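Long-range contacts in ABC transporter substrate-binding protein-branched chain amino acid transport (Streptococcus pneumoniae, PDB 4GNR), which probably captures branched-chain amino acids at the cell surface for an ABC importer, and here holds isoleucine in the cleft between its two lobes: residues F12-G18 with V52-S58; S77-A83 with V100-S106; A143-Y149 with F197-P203; L189-K193 with G218-D222. All blocks are in the same frame, centred on the assembly; numbering follows the deposited sequence.

Contact 1: residues F12-G18 with V52-S58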
loop_
_atom_site.group_PDB
_atom_site.type_symbol
_atom_site.label_atom_id
_atom_site.label_comp_id
_atom_site.label_asym_id
_atom_site.label_seq_id
_atom_site.Cartn_x
_atom_site.Cartn_y
_atom_site.Cartn_z
ATOM N N PHE A 12 -13.165 6.233 -8.667
ATOM C CA PHE A 12 -12.278 5.263 -8.050
ATOM C C PHE A 12 -11.680 4.435 -9.215
ATOM O O PHE A 12 -12.422 4.009 -10.124
ATOM C CB PHE A 12 -12.929 4.274 -7.090
ATOM C CG PHE A 12 -13.602 4.842 -5.858
ATOM C CD1 PHE A 12 -13.412 6.136 -5.418
ATOM C CD2 PHE A 12 -14.371 3.983 -5.079
ATOM C CE1 PHE A 12 -14.027 6.582 -4.256
ATOM C CE2 PHE A 12 -14.962 4.405 -3.910
ATOM C CZ PHE A 12 -14.805 5.717 -3.499
ATOM N N ASN A 13 -10.378 4.178 -9.148
ATOM C CA ASN A 13 -9.675 3.343 -10.149
ATOM C C ASN A 13 -8.879 2.325 -9.323
ATOM O O ASN A 13 -7.747 2.607 -8.935
ATOM C CB ASN A 13 -8.771 4.210 -11.002
ATOM C CG ASN A 13 -8.043 3.440 -12.082
ATOM O OD1 ASN A 13 -8.061 2.210 -12.104
ATOM N ND2 ASN A 13 -7.384 4.166 -12.991
ATOM N N PHE A 14 -9.511 1.196 -9.003
ATOM C CA PHE A 14 -8.916 0.245 -8.080
ATOM C C PHE A 14 -8.785 -1.153 -8.657
ATOM O O PHE A 14 -9.594 -1.606 -9.474
ATOM C CB PHE A 14 -9.717 0.151 -6.755
ATOM C CG PHE A 14 -9.665 1.385 -5.882
ATOM C CD1 PHE A 14 -8.447 1.947 -5.485
ATOM C CD2 PHE A 14 -10.842 1.899 -5.322
ATOM C CE1 PHE A 14 -8.425 3.042 -4.604
ATOM C CE2 PHE A 14 -10.806 2.965 -4.453
ATOM C CZ PHE A 14 -9.601 3.544 -4.091
ATOM N N GLU A 15 -7.794 -1.862 -8.123
ATOM C CA GLU A 15 -7.491 -3.268 -8.437
ATOM C C GLU A 15 -8.511 -4.123 -7.643
ATOM O O GLU A 15 -8.216 -4.639 -6.564
ATOM C CB GLU A 15 -6.082 -3.603 -8.002
ATOM C CG GLU A 15 -4.917 -2.823 -8.691
ATOM C CD GLU A 15 -4.553 -1.439 -8.150
ATOM O OE1 GLU A 15 -5.421 -0.725 -7.612
ATOM O OE2 GLU A 15 -3.376 -1.060 -8.331
ATOM N N GLU A 16 -9.722 -4.228 -8.175
ATOM C CA GLU A 16 -10.835 -4.912 -7.501
ATOM C C GLU A 16 -10.919 -6.398 -7.844
ATOM O O GLU A 16 -11.596 -7.156 -7.157
ATOM C CB GLU A 16 -12.159 -4.164 -7.724
ATOM C CG GLU A 16 -12.119 -2.778 -7.092
ATOM C CD GLU A 16 -13.228 -1.833 -7.507
ATOM O OE1 GLU A 16 -14.083 -2.167 -8.350
ATOM O OE2 GLU A 16 -13.186 -0.677 -6.965
ATOM N N SER A 17 -10.268 -6.789 -8.934
ATOM C CA SER A 17 -10.159 -8.184 -9.369
ATOM C C SER A 17 -8.728 -8.354 -9.887
ATOM O O SER A 17 -8.016 -7.376 -10.097
ATOM C CB SER A 17 -11.175 -8.547 -10.435
ATOM O OG SER A 17 -10.960 -7.817 -11.621
ATOM N N GLY A 18 -8.325 -9.600 -10.083
ATOM C CA GLY A 18 -6.987 -9.882 -10.577
ATOM C C GLY A 18 -5.991 -10.150 -9.449
ATOM O O GLY A 18 -6.340 -10.266 -8.291
ATOM N N VAL A 52 -17.953 7.130 -9.196
ATOM C CA VAL A 52 -17.896 6.277 -10.412
ATOM C C VAL A 52 -16.741 5.303 -10.067
ATOM O O VAL A 52 -15.564 5.667 -10.128
ATOM C CB VAL A 52 -17.661 7.020 -11.700
ATOM C CG1 VAL A 52 -17.680 6.036 -12.854
ATOM C CG2 VAL A 52 -18.721 8.095 -11.867
ATOM N N ASP A 53 -17.114 4.089 -9.674
ATOM C CA ASP A 53 -16.171 3.083 -9.150
ATOM C C ASP A 53 -15.803 2.090 -10.216
ATOM O O ASP A 53 -16.623 1.263 -10.575
ATOM C CB ASP A 53 -16.832 2.404 -7.938
ATOM C CG ASP A 53 -15.971 1.362 -7.254
ATOM O OD1 ASP A 53 -14.840 1.127 -7.723
ATOM O OD2 ASP A 53 -16.464 0.788 -6.257
ATOM N N LYS A 54 -14.572 2.150 -10.708
ATOM C CA LYS A 54 -14.094 1.285 -11.756
ATOM C C LYS A 54 -13.006 0.327 -11.282
ATOM O O LYS A 54 -12.124 0.687 -10.496
ATOM C CB LYS A 54 -13.554 2.143 -12.894
ATOM C CG LYS A 54 -14.628 2.955 -13.601
ATOM C CD LYS A 54 -15.496 2.065 -14.472
ATOM C CE LYS A 54 -16.526 2.834 -15.265
ATOM N NZ LYS A 54 -17.273 1.931 -16.170
ATOM N N ASP A 55 -13.079 -0.887 -11.813
ATOM C CA ASP A 55 -12.123 -1.961 -11.555
ATOM C C ASP A 55 -11.082 -1.982 -12.703
ATOM O O ASP A 55 -11.444 -2.145 -13.861
ATOM C CB ASP A 55 -12.873 -3.310 -11.521
ATOM C CG ASP A 55 -11.989 -4.530 -11.315
ATOM O OD1 ASP A 55 -10.810 -4.386 -10.940
ATOM O OD2 ASP A 55 -12.525 -5.653 -11.523
ATOM N N ASN A 56 -9.813 -1.819 -12.358
ATOM C CA ASN A 56 -8.735 -1.891 -13.340
ATOM C C ASN A 56 -8.177 -3.309 -13.547
ATOM O O ASN A 56 -7.227 -3.486 -14.324
ATOM C CB ASN A 56 -7.625 -0.892 -13.045
ATOM C CG ASN A 56 -6.954 -1.155 -11.718
ATOM O OD1 ASN A 56 -6.652 -2.305 -11.381
ATOM N ND2 ASN A 56 -6.687 -0.086 -10.955
ATOM N N LYS A 57 -8.745 -4.299 -12.859
ATOM C CA LYS A 57 -8.433 -5.732 -13.068
ATOM C C LYS A 57 -6.980 -6.067 -12.751
ATOM O O LYS A 57 -6.485 -7.105 -13.160
ATOM C CB LYS A 57 -8.787 -6.148 -14.521
ATOM C CG LYS A 57 -10.224 -5.842 -14.910
ATOM C CD LYS A 57 -10.476 -6.244 -16.377
ATOM C CE LYS A 57 -11.906 -5.988 -16.836
ATOM N NZ LYS A 57 -12.124 -6.464 -18.228
ATOM N N SER A 58 -6.304 -5.201 -11.981
ATOM C CA SER A 58 -4.897 -5.373 -11.647
ATOM C C SER A 58 -3.977 -5.269 -12.877
ATOM O O SER A 58 -2.826 -5.715 -12.811
ATOM C CB SER A 58 -4.611 -6.687 -10.898
ATOM O OG SER A 58 -5.372 -6.783 -9.707
HETATM O O HOH W 1 -16.490 -1.232 -9.346
#

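Contact 2: residues S77-A83 with V100-S106. With ILE (isoleucine), chain B.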
loop_
_atom_site.group_PDB
_atom_site.type_symbol
_atom_site.label_atom_id
_atom_site.label_comp_id
_atom_site.label_asym_id
_atom_site.label_seq_id
_atom_site.Cartn_x
_atom_site.Cartn_y
_atom_site.Cartn_z
ATOM N N SER A 77 -14.131 14.840 -11.244
ATOM C CA SER A 77 -13.295 15.974 -10.794
ATOM C C SER A 77 -11.992 15.582 -10.109
ATOM O O SER A 77 -11.101 16.430 -9.966
ATOM C CB SER A 77 -14.098 16.883 -9.869
ATOM O OG SER A 77 -15.188 17.468 -10.568
ATOM N N ALA A 78 -11.894 14.321 -9.674
ATOM C CA ALA A 78 -10.707 13.780 -9.005
ATOM C C ALA A 78 -10.786 12.263 -9.104
ATOM O O ALA A 78 -11.895 11.728 -9.222
ATOM C CB ALA A 78 -10.673 14.204 -7.542
ATOM N N VAL A 79 -9.637 11.600 -9.023
ATOM C CA VAL A 79 -9.576 10.139 -9.063
ATOM C C VAL A 79 -8.793 9.655 -7.830
ATOM O O VAL A 79 -7.752 10.213 -7.502
ATOM C CB VAL A 79 -8.873 9.634 -10.332
ATOM C CG1 VAL A 79 -8.723 8.105 -10.326
ATOM C CG2 VAL A 79 -9.629 10.081 -11.595
ATOM N N VAL A 80 -9.348 8.629 -7.175
ATOM C CA VAL A 80 -8.692 7.935 -6.053
ATOM C C VAL A 80 -8.313 6.541 -6.570
ATOM O O VAL A 80 -9.167 5.823 -7.102
ATOM C CB VAL A 80 -9.566 7.863 -4.812
ATOM C CG1 VAL A 80 -8.790 7.245 -3.652
ATOM C CG2 VAL A 80 -10.089 9.233 -4.426
ATOM N N GLY A 81 -7.054 6.155 -6.354
ATOM C CA GLY A 81 -6.505 4.932 -6.907
ATOM C C GLY A 81 -5.823 5.241 -8.242
ATOM O O GLY A 81 -6.092 6.278 -8.846
ATOM N N PRO A 82 -5.011 4.304 -8.763
ATOM C CA PRO A 82 -4.800 2.948 -8.266
ATOM C C PRO A 82 -4.045 2.775 -6.957
ATOM O O PRO A 82 -3.452 3.711 -6.416
ATOM C CB PRO A 82 -3.989 2.278 -9.403
ATOM C CG PRO A 82 -4.348 3.080 -10.636
ATOM C CD PRO A 82 -4.447 4.477 -10.114
ATOM N N ALA A 83 -4.087 1.550 -6.469
ATOM C CA ALA A 83 -3.384 1.175 -5.245
ATOM C C ALA A 83 -1.886 0.900 -5.455
ATOM O O ALA A 83 -1.071 1.148 -4.561
ATOM C CB ALA A 83 -4.018 -0.092 -4.645
ATOM N N VAL A 100 -7.047 16.618 -14.171
ATOM C CA VAL A 100 -7.746 16.029 -13.034
ATOM C C VAL A 100 -6.725 15.442 -12.051
ATOM O O VAL A 100 -5.924 14.615 -12.436
ATOM C CB VAL A 100 -8.738 14.935 -13.526
ATOM C CG1 VAL A 100 -9.360 14.223 -12.333
ATOM C CG2 VAL A 100 -9.805 15.546 -14.415
ATOM N N PRO A 101 -6.782 15.843 -10.768
ATOM C CA PRO A 101 -5.844 15.258 -9.825
ATOM C C PRO A 101 -6.194 13.792 -9.530
ATOM O O PRO A 101 -7.357 13.423 -9.388
ATOM C CB PRO A 101 -6.013 16.139 -8.571
ATOM C CG PRO A 101 -7.441 16.626 -8.656
ATOM C CD PRO A 101 -7.699 16.812 -10.139
ATOM N N LEU A 102 -5.136 13.007 -9.370
ATOM C CA LEU A 102 -5.219 11.596 -9.045
ATOM C C LEU A 102 -4.382 11.377 -7.794
ATOM O O LEU A 102 -3.210 11.792 -7.742
ATOM C CB LEU A 102 -4.735 10.751 -10.224
ATOM C CG LEU A 102 -4.875 9.221 -10.071
ATOM C CD1 LEU A 102 -5.125 8.557 -11.424
ATOM C CD2 LEU A 102 -3.699 8.594 -9.357
ATOM N N ILE A 103 -4.996 10.752 -6.786
ATOM C CA ILE A 103 -4.284 10.421 -5.567
ATOM C C ILE A 103 -4.239 8.911 -5.413
ATOM O O ILE A 103 -5.286 8.236 -5.384
ATOM C CB ILE A 103 -4.885 11.115 -4.297
ATOM C CG1 ILE A 103 -4.067 10.745 -3.054
ATOM C CG2 ILE A 103 -6.377 10.831 -4.103
ATOM C CD1 ILE A 103 -4.336 11.669 -1.873
ATOM N N SER A 104 -3.026 8.361 -5.366
ATOM C CA SER A 104 -2.850 6.957 -5.008
ATOM C C SER A 104 -2.615 6.895 -3.501
ATOM O O SER A 104 -1.655 7.508 -2.999
ATOM C CB SER A 104 -1.657 6.291 -5.672
ATOM O OG SER A 104 -1.469 5.008 -5.088
ATOM N N PRO A 105 -3.459 6.180 -2.759
ATOM C CA PRO A 105 -3.213 6.093 -1.321
ATOM C C PRO A 105 -1.909 5.386 -0.946
ATOM O O PRO A 105 -1.369 5.639 0.127
ATOM C CB PRO A 105 -4.416 5.231 -0.830
ATOM C CG PRO A 105 -5.501 5.455 -1.869
ATOM C CD PRO A 105 -4.714 5.524 -3.169
ATOM N N SER A 106 -1.418 4.534 -1.859
ATOM C CA SER A 106 -0.460 3.498 -1.460
ATOM C C SER A 106 0.657 3.156 -2.421
ATOM O O SER A 106 1.439 2.253 -2.109
ATOM C CB SER A 106 -1.289 2.210 -1.194
ATOM O OG SER A 106 -2.141 1.931 -2.311
HETATM N N ILE B . 3.180 -0.181 -2.178
HETATM C CA ILE B . 2.821 -1.204 -3.200
HETATM C C ILE B . 2.933 -0.584 -4.588
HETATM O O ILE B . 2.695 -1.305 -5.580
HETATM C CB ILE B . 1.505 -1.973 -2.869
HETATM C CG1 ILE B . 0.399 -1.021 -2.476
HETATM C CG2 ILE B . 1.633 -3.093 -1.694
HETATM C CD1 ILE B . -0.914 -1.733 -2.237
HETATM O OXT ILE B . 3.297 0.608 -4.664
#

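Contact 3: residues A143-Y149 with F197-P203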
loop_
_atom_site.group_PDB
_atom_site.type_symbol
_atom_site.label_atom_id
_atom_site.label_comp_id
_atom_site.label_asym_id
_atom_site.label_seq_id
_atom_site.Cartn_x
_atom_site.Cartn_y
_atom_site.Cartn_z
ATOM N N ALA A 143 20.435 -10.170 12.707
ATOM C CA ALA A 143 20.887 -10.931 11.534
ATOM C C ALA A 143 22.155 -10.467 10.805
ATOM O O ALA A 143 22.148 -9.427 10.163
ATOM C CB ALA A 143 19.707 -11.001 10.527
ATOM N N LYS A 144 23.229 -11.252 10.922
ATOM C CA LYS A 144 24.507 -10.984 10.245
ATOM C C LYS A 144 24.556 -11.639 8.852
ATOM O O LYS A 144 25.432 -11.337 8.044
ATOM C CB LYS A 144 25.683 -11.457 11.090
ATOM C CG LYS A 144 25.773 -10.773 12.450
ATOM C CD LYS A 144 26.995 -11.222 13.246
ATOM C CE LYS A 144 28.300 -10.865 12.549
ATOM N NZ LYS A 144 28.462 -9.397 12.372
ATOM N N LYS A 145 23.619 -12.532 8.568
ATOM C CA LYS A 145 23.558 -13.180 7.251
ATOM C C LYS A 145 22.077 -13.310 6.909
ATOM O O LYS A 145 21.284 -13.695 7.755
ATOM C CB LYS A 145 24.265 -14.544 7.197
ATOM C CG LYS A 145 25.765 -14.521 7.459
ATOM C CD LYS A 145 26.357 -15.930 7.410
ATOM C CE LYS A 145 27.847 -15.942 7.703
ATOM N NZ LYS A 145 28.421 -17.317 7.696
ATOM N N VAL A 146 21.714 -12.988 5.672
ATOM C CA VAL A 146 20.332 -13.048 5.204
ATOM C C VAL A 146 20.280 -13.596 3.782
ATOM O O VAL A 146 21.267 -13.613 3.045
ATOM C CB VAL A 146 19.631 -11.659 5.135
ATOM C CG1 VAL A 146 19.599 -11.008 6.508
ATOM C CG2 VAL A 146 20.274 -10.776 4.074
ATOM N N VAL A 147 19.091 -14.091 3.461
ATOM C CA VAL A 147 18.719 -14.465 2.138
ATOM C C VAL A 147 17.805 -13.307 1.623
ATOM O O VAL A 147 16.951 -12.835 2.333
ATOM C CB VAL A 147 17.900 -15.764 2.053
ATOM C CG1 VAL A 147 17.334 -15.986 0.662
ATOM C CG2 VAL A 147 18.738 -16.955 2.495
ATOM N N LEU A 148 18.008 -12.872 0.386
ATOM C CA LEU A 148 17.189 -11.842 -0.290
ATOM C C LEU A 148 16.488 -12.607 -1.439
ATOM O O LEU A 148 17.173 -13.231 -2.276
ATOM C CB LEU A 148 18.034 -10.677 -0.783
ATOM C CG LEU A 148 17.300 -9.509 -1.448
ATOM C CD1 LEU A 148 16.203 -8.914 -0.540
ATOM C CD2 LEU A 148 18.307 -8.435 -1.872
ATOM N N TYR A 149 15.150 -12.539 -1.486
ATOM C CA TYR A 149 14.333 -13.319 -2.467
ATOM C C TYR A 149 13.302 -12.349 -3.006
ATOM O O TYR A 149 12.367 -11.994 -2.313
ATOM C CB TYR A 149 13.781 -14.533 -1.728
ATOM C CG TYR A 149 13.102 -15.600 -2.567
ATOM C CD1 TYR A 149 13.562 -15.942 -3.816
ATOM C CD2 TYR A 149 12.132 -16.401 -2.009
ATOM C CE1 TYR A 149 12.979 -17.013 -4.537
ATOM C CE2 TYR A 149 11.560 -17.463 -2.708
ATOM C CZ TYR A 149 11.988 -17.766 -3.966
ATOM O OH TYR A 149 11.446 -18.822 -4.662
ATOM N N PHE A 197 21.406 -18.952 7.736
ATOM C CA PHE A 197 20.948 -17.556 7.489
ATOM C C PHE A 197 20.137 -17.259 8.714
ATOM O O PHE A 197 19.690 -18.185 9.397
ATOM C CB PHE A 197 20.172 -17.297 6.185
ATOM C CG PHE A 197 19.059 -18.218 5.993
ATOM C CD1 PHE A 197 17.834 -17.988 6.574
ATOM C CD2 PHE A 197 19.244 -19.364 5.263
ATOM C CE1 PHE A 197 16.818 -18.890 6.422
ATOM C CE2 PHE A 197 18.247 -20.263 5.113
ATOM C CZ PHE A 197 17.033 -20.039 5.686
ATOM N N ASP A 198 19.959 -15.966 8.970
ATOM C CA ASP A 198 19.229 -15.510 10.141
ATOM C C ASP A 198 17.841 -14.974 9.785
ATOM O O ASP A 198 17.000 -14.818 10.648
ATOM C CB ASP A 198 20.037 -14.404 10.831
ATOM C CG ASP A 198 21.418 -14.860 11.250
ATOM O OD1 ASP A 198 21.553 -15.985 11.752
ATOM O OD2 ASP A 198 22.376 -14.066 11.130
ATOM N N ALA A 199 17.618 -14.649 8.517
ATOM C CA ALA A 199 16.333 -14.127 8.051
ATOM C C ALA A 199 16.282 -14.194 6.541
ATOM O O ALA A 199 17.339 -14.260 5.883
ATOM C CB ALA A 199 16.133 -12.667 8.530
ATOM N N ILE A 200 15.052 -14.195 6.029
ATOM C CA ILE A 200 14.809 -14.155 4.595
ATOM C C ILE A 200 13.978 -12.876 4.322
ATOM O O ILE A 200 12.924 -12.711 4.911
ATOM C CB ILE A 200 14.011 -15.360 4.064
ATOM C CG1 ILE A 200 14.660 -16.682 4.484
ATOM C CG2 ILE A 200 13.900 -15.267 2.554
ATOM C CD1 ILE A 200 13.883 -17.912 3.981
ATOM N N VAL A 201 14.501 -11.991 3.496
ATOM C CA VAL A 201 13.828 -10.737 3.113
ATOM C C VAL A 201 13.162 -10.999 1.761
ATOM O O VAL A 201 13.849 -11.396 0.824
ATOM C CB VAL A 201 14.828 -9.573 3.054
ATOM C CG1 VAL A 201 14.162 -8.328 2.522
ATOM C CG2 VAL A 201 15.407 -9.294 4.448
ATOM N N VAL A 202 11.844 -10.769 1.683
ATOM C CA VAL A 202 11.050 -11.089 0.498
ATOM C C VAL A 202 10.244 -9.893 -0.013
ATOM O O VAL A 202 9.086 -9.708 0.341
ATOM C CB VAL A 202 10.077 -12.282 0.771
ATOM C CG1 VAL A 202 9.319 -12.688 -0.509
ATOM C CG2 VAL A 202 10.835 -13.497 1.350
ATOM N N PRO A 203 10.857 -9.067 -0.875
ATOM C CA PRO A 203 10.134 -7.971 -1.506
ATOM C C PRO A 203 9.196 -8.584 -2.577
ATOM O O PRO A 203 9.632 -9.245 -3.510
ATOM C CB PRO A 203 11.248 -7.118 -2.132
ATOM C CG PRO A 203 12.485 -7.515 -1.423
ATOM C CD PRO A 203 12.298 -8.994 -1.172
#

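Contact 4: residues L189-K193 with G218-D222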
loop_
_atom_site.group_PDB
_atom_site.type_symbol
_atom_site.label_atom_id
_atom_site.label_comp_id
_atom_site.label_asym_id
_atom_site.label_seq_id
_atom_site.Cartn_x
_atom_site.Cartn_y
_atom_site.Cartn_z
ATOM N N LEU A 189 13.900 -22.474 -2.562
ATOM C CA LEU A 189 13.815 -22.723 -1.133
ATOM C C LEU A 189 14.737 -23.880 -0.714
ATOM O O LEU A 189 15.397 -23.819 0.317
ATOM C CB LEU A 189 12.357 -22.925 -0.717
ATOM C CG LEU A 189 11.482 -21.674 -0.765
ATOM C CD1 LEU A 189 10.031 -22.057 -0.551
ATOM C CD2 LEU A 189 11.933 -20.660 0.295
ATOM N N THR A 190 14.767 -24.929 -1.527
ATOM C CA THR A 190 15.645 -26.084 -1.242
ATOM C C THR A 190 17.100 -25.622 -1.190
ATOM O O THR A 190 17.875 -26.040 -0.345
ATOM C CB THR A 190 15.462 -27.197 -2.256
ATOM O OG1 THR A 190 14.120 -27.681 -2.125
ATOM C CG2 THR A 190 16.447 -28.345 -2.033
ATOM N N LYS A 191 17.459 -24.769 -2.144
ATOM C CA LYS A 191 18.810 -24.187 -2.229
ATOM C C LYS A 191 19.172 -23.337 -0.988
ATOM O O LYS A 191 20.343 -23.293 -0.586
ATOM C CB LYS A 191 18.966 -23.352 -3.491
ATOM C CG LYS A 191 20.338 -22.732 -3.588
ATOM C CD LYS A 191 20.483 -21.890 -4.811
ATOM C CE LYS A 191 21.869 -21.312 -4.886
ATOM N NZ LYS A 191 21.991 -20.498 -6.097
ATOM N N MET A 192 18.189 -22.591 -0.469
ATOM C CA MET A 192 18.363 -21.759 0.741
ATOM C C MET A 192 18.498 -22.518 2.049
ATOM O O MET A 192 19.299 -22.161 2.886
ATOM C CB MET A 192 17.151 -20.833 0.934
ATOM C CG MET A 192 16.977 -19.872 -0.164
ATOM S SD MET A 192 15.401 -19.071 -0.006
ATOM C CE MET A 192 15.484 -18.269 -1.594
ATOM N N LYS A 193 17.714 -23.573 2.193
ATOM C CA LYS A 193 17.618 -24.366 3.423
ATOM C C LYS A 193 18.902 -24.906 4.038
ATOM O O LYS A 193 19.086 -24.958 5.263
ATOM C CB LYS A 193 16.647 -25.520 3.188
ATOM C CG LYS A 193 16.377 -26.333 4.416
ATOM C CD LYS A 193 15.413 -27.446 4.102
ATOM C CE LYS A 193 15.142 -28.335 5.293
ATOM N NZ LYS A 193 14.224 -29.446 4.912
ATOM N N GLY A 218 6.754 -25.126 5.278
ATOM C CA GLY A 218 6.439 -26.531 4.991
ATOM C C GLY A 218 7.685 -27.398 4.886
ATOM O O GLY A 218 7.669 -28.577 5.247
ATOM N N MET A 219 8.767 -26.844 4.363
ATOM C CA MET A 219 9.995 -27.619 4.259
ATOM C C MET A 219 10.943 -27.423 5.449
ATOM O O MET A 219 12.109 -27.822 5.403
ATOM C CB MET A 219 10.712 -27.471 2.933
ATOM C CG MET A 219 11.297 -26.133 2.726
ATOM S SD MET A 219 12.345 -26.049 1.234
ATOM C CE MET A 219 11.124 -26.314 -0.033
ATOM N N GLY A 220 10.443 -26.843 6.530
ATOM C CA GLY A 220 11.267 -26.714 7.733
ATOM C C GLY A 220 12.097 -25.489 7.954
ATOM O O GLY A 220 12.969 -25.489 8.820
ATOM N N ILE A 221 11.881 -24.478 7.129
ATOM C CA ILE A 221 12.586 -23.201 7.307
ATOM C C ILE A 221 11.718 -22.397 8.271
ATOM O O ILE A 221 10.591 -22.029 7.941
ATOM C CB ILE A 221 12.737 -22.458 6.011
ATOM C CG1 ILE A 221 13.623 -23.248 5.048
ATOM C CG2 ILE A 221 13.339 -21.069 6.267
ATOM C CD1 ILE A 221 13.639 -22.687 3.640
ATOM N N ASP A 222 12.276 -22.137 9.455
ATOM C CA ASP A 222 11.585 -21.425 10.546
ATOM C C ASP A 222 12.041 -20.013 10.840
ATOM O O ASP A 222 11.380 -19.283 11.584
ATOM C CB ASP A 222 11.732 -22.249 11.835
ATOM C CG ASP A 222 11.044 -23.561 11.743
ATOM O OD1 ASP A 222 10.083 -23.638 10.954
ATOM O OD2 ASP A 222 11.451 -24.497 12.461
#

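Contact 1: residues F12-G18 with V52-S58
CG of D55 stands anti to the backbone N (chi1 178°), which carries the carboxylate over to E16 and S17, and D53 CG, placed likewise (chi1 -178°), brings OD1 to E16. Here end two parallel strands of a beta-alpha-beta unit, 7-14 and 48-55 with helix 21-40 between, in one lobe of a periplasmic-binding-protein fold. Backbone bonds such as F12 N to V52 O (2.9 Å) pair the strands; past F14, side chains take over. D55 OD1 is gripped on opposite faces of its plane, by E16 N at 3.0 Å and by K57 N at 2.8 Å, the latter closing an Asx turn. S17 OG reaches the syn lone pair of D55 OD2 at 2.7 Å, probably fixing the carboxylate's rotation. N56 ND2 donates to N13 OD1 at 2.9 Å, arriving above the carbonyl plane, while E15 sends its carboxylate to A83 N and T84 OG1. E16 OE2 lies 2.6 Å from D53 OD1, the carboxylate planes 89° apart, a spacing at which one acid probably carries a proton; D53 OD2 is held by Q28, and a nearby magnesium ion may temper the charge. One water donates to E16 OE1 and D53 O, at 2.8 Å each.

Contact 2: residues S77-A83 with V100-S106
V79 and V80 pair in parallel with L102 and I103, the axes of strands 78-80 and 102-104 passing 4.8 Å apart at 14°. Three bonds stitch them: V79 N to P101 O, I103 N to V79 O and G81 N to I103 O, each 2.9 Å long. The regular pairing then stops, as G81 takes a positive phi (93°) and a cis peptide leads into P82. Serine hydroxyls then join the two segments. S104 OG donates to P82 O at 2.7 Å, in the carbonyl plane, and accepts S106 N in an ST turn. S106 OG lies 2.6 Å from A83 O, with E27 OE2 also within reach, and S106 O takes the amino group of the bound isoleucine (ILE N) at 3.0 Å. The loops just beyond these strands thus contribute A83 and S106 to the ligand pocket. Apolar pairs lie on both faces: V79 CG1, anti to the backbone N (chi1 176°), meets L102 CD1 at 3.8 Å, the side chains crossing at a slant, whereas V80 and I103 lie side by side, CG2 methyls 4.1 Å apart. Helix 85-97 covers L102, helix 281-297 I103 and P105, and strands 7-14 and 119-121 flank the pair.

Contact 3: residues A143-Y149 with F197-P203
D198 OD2 is held by two successive amides of the facing segment. K144 N comes to its anti lone pair at 2.9 Å, while K145 N, at 3.2 Å, meets the same oxygen from above the carboxylate plane. With CG anti to the carbonyl carbon (chi1 -58°), the carboxylate stays near its own N-H, and both reach the 144-145 backbone, D198 N donating to K145 O at 2.9 Å. A magnesium ion lies near this side chain. A143 CB presses on D198 CB, only 3.4 Å away. Beyond, the segments run as parallel strands, 145-151 and 199-201, neighbours within the Rossmann-like sheet of the second lobe, where strand 171-178 lies on the far side of 145-151. V201 N to V147 O, at 2.8 Å, is nearly straight, and Y149 N to V201 O follows. V147 divides its methyls: CG1 lies alongside I200 CG2, and CG2 makes a CH-pi contact over one face of the F197 ring, 4.0 Å from its centroid and 28° off the normal. The buried A199 N finds no polar partner, lying in plane at the edge of that ring. On the opposite face L148 CD1 packs on V201 CG1 at 3.7 Å and on P203, with F164 of helix 155-167 covering V146 and V201. The Y149 ring meets F178 edge-to-face.

Contact 4: residues L189-K193 with G218-D222
M219 drives its thioether against L189 and T190, and this is the tight part of the contact. Its chain is turned about its CG-SD bond (chi3 65°), which lays CE 3.7 Å from L189 CB and leaves SD 3.8 Å from T190 N. I221 adds its CD1 methyl, 3.9 Å from L189 O and 4.3 Å from L189 CD2, so that a small apolar cluster joins helix 186-193 to the loop that follows helix 206-218. A Schellman motif ends that second helix: G220, with positive phi (91°), is the C-prime residue, with I221 N bonded to A216 O and G220 N to R217 O. The solvent side is looser. K193 runs fully extended from the helix and passes I221 loosely at an oblique angle, CB 4.2 Å from I221 CD1. T190 OG1 turns back to its own helix, at Q186 O. At its far end K193 NZ donates to M219 O at 2.7 Å, in the carbonyl plane. A lysine ammonium on a carbonyl just past a helix C-terminus would meet the negative end of the helix dipole, so the bond probably has a favourable electrostatic share although no carboxylate takes part across these segments.

In the fold
From the N terminus, contact 1 closes the beta-alpha-beta loop through helix 21-40, and contact 2 closes a shorter one through helix 85-97. The two follow in series and touch, because strands 7-14 and 78-80 are neighbours in one sheet; N13 N and V80 O probably bond across the seam. Contacts 3 and 4 belong to the other lobe, the centre of contact 3 about 34 Å from those of contacts 1 and 2. Contact 3 spans a long excursion through strand 171-178; contact 4 closes a loop through strand 199-201 and helix 206-218 and crosses it, since 189-193 lies inside that excursion and 218-222 beyond. M192 packs on V147 and Y149, tying helix 186-193 to the sheet.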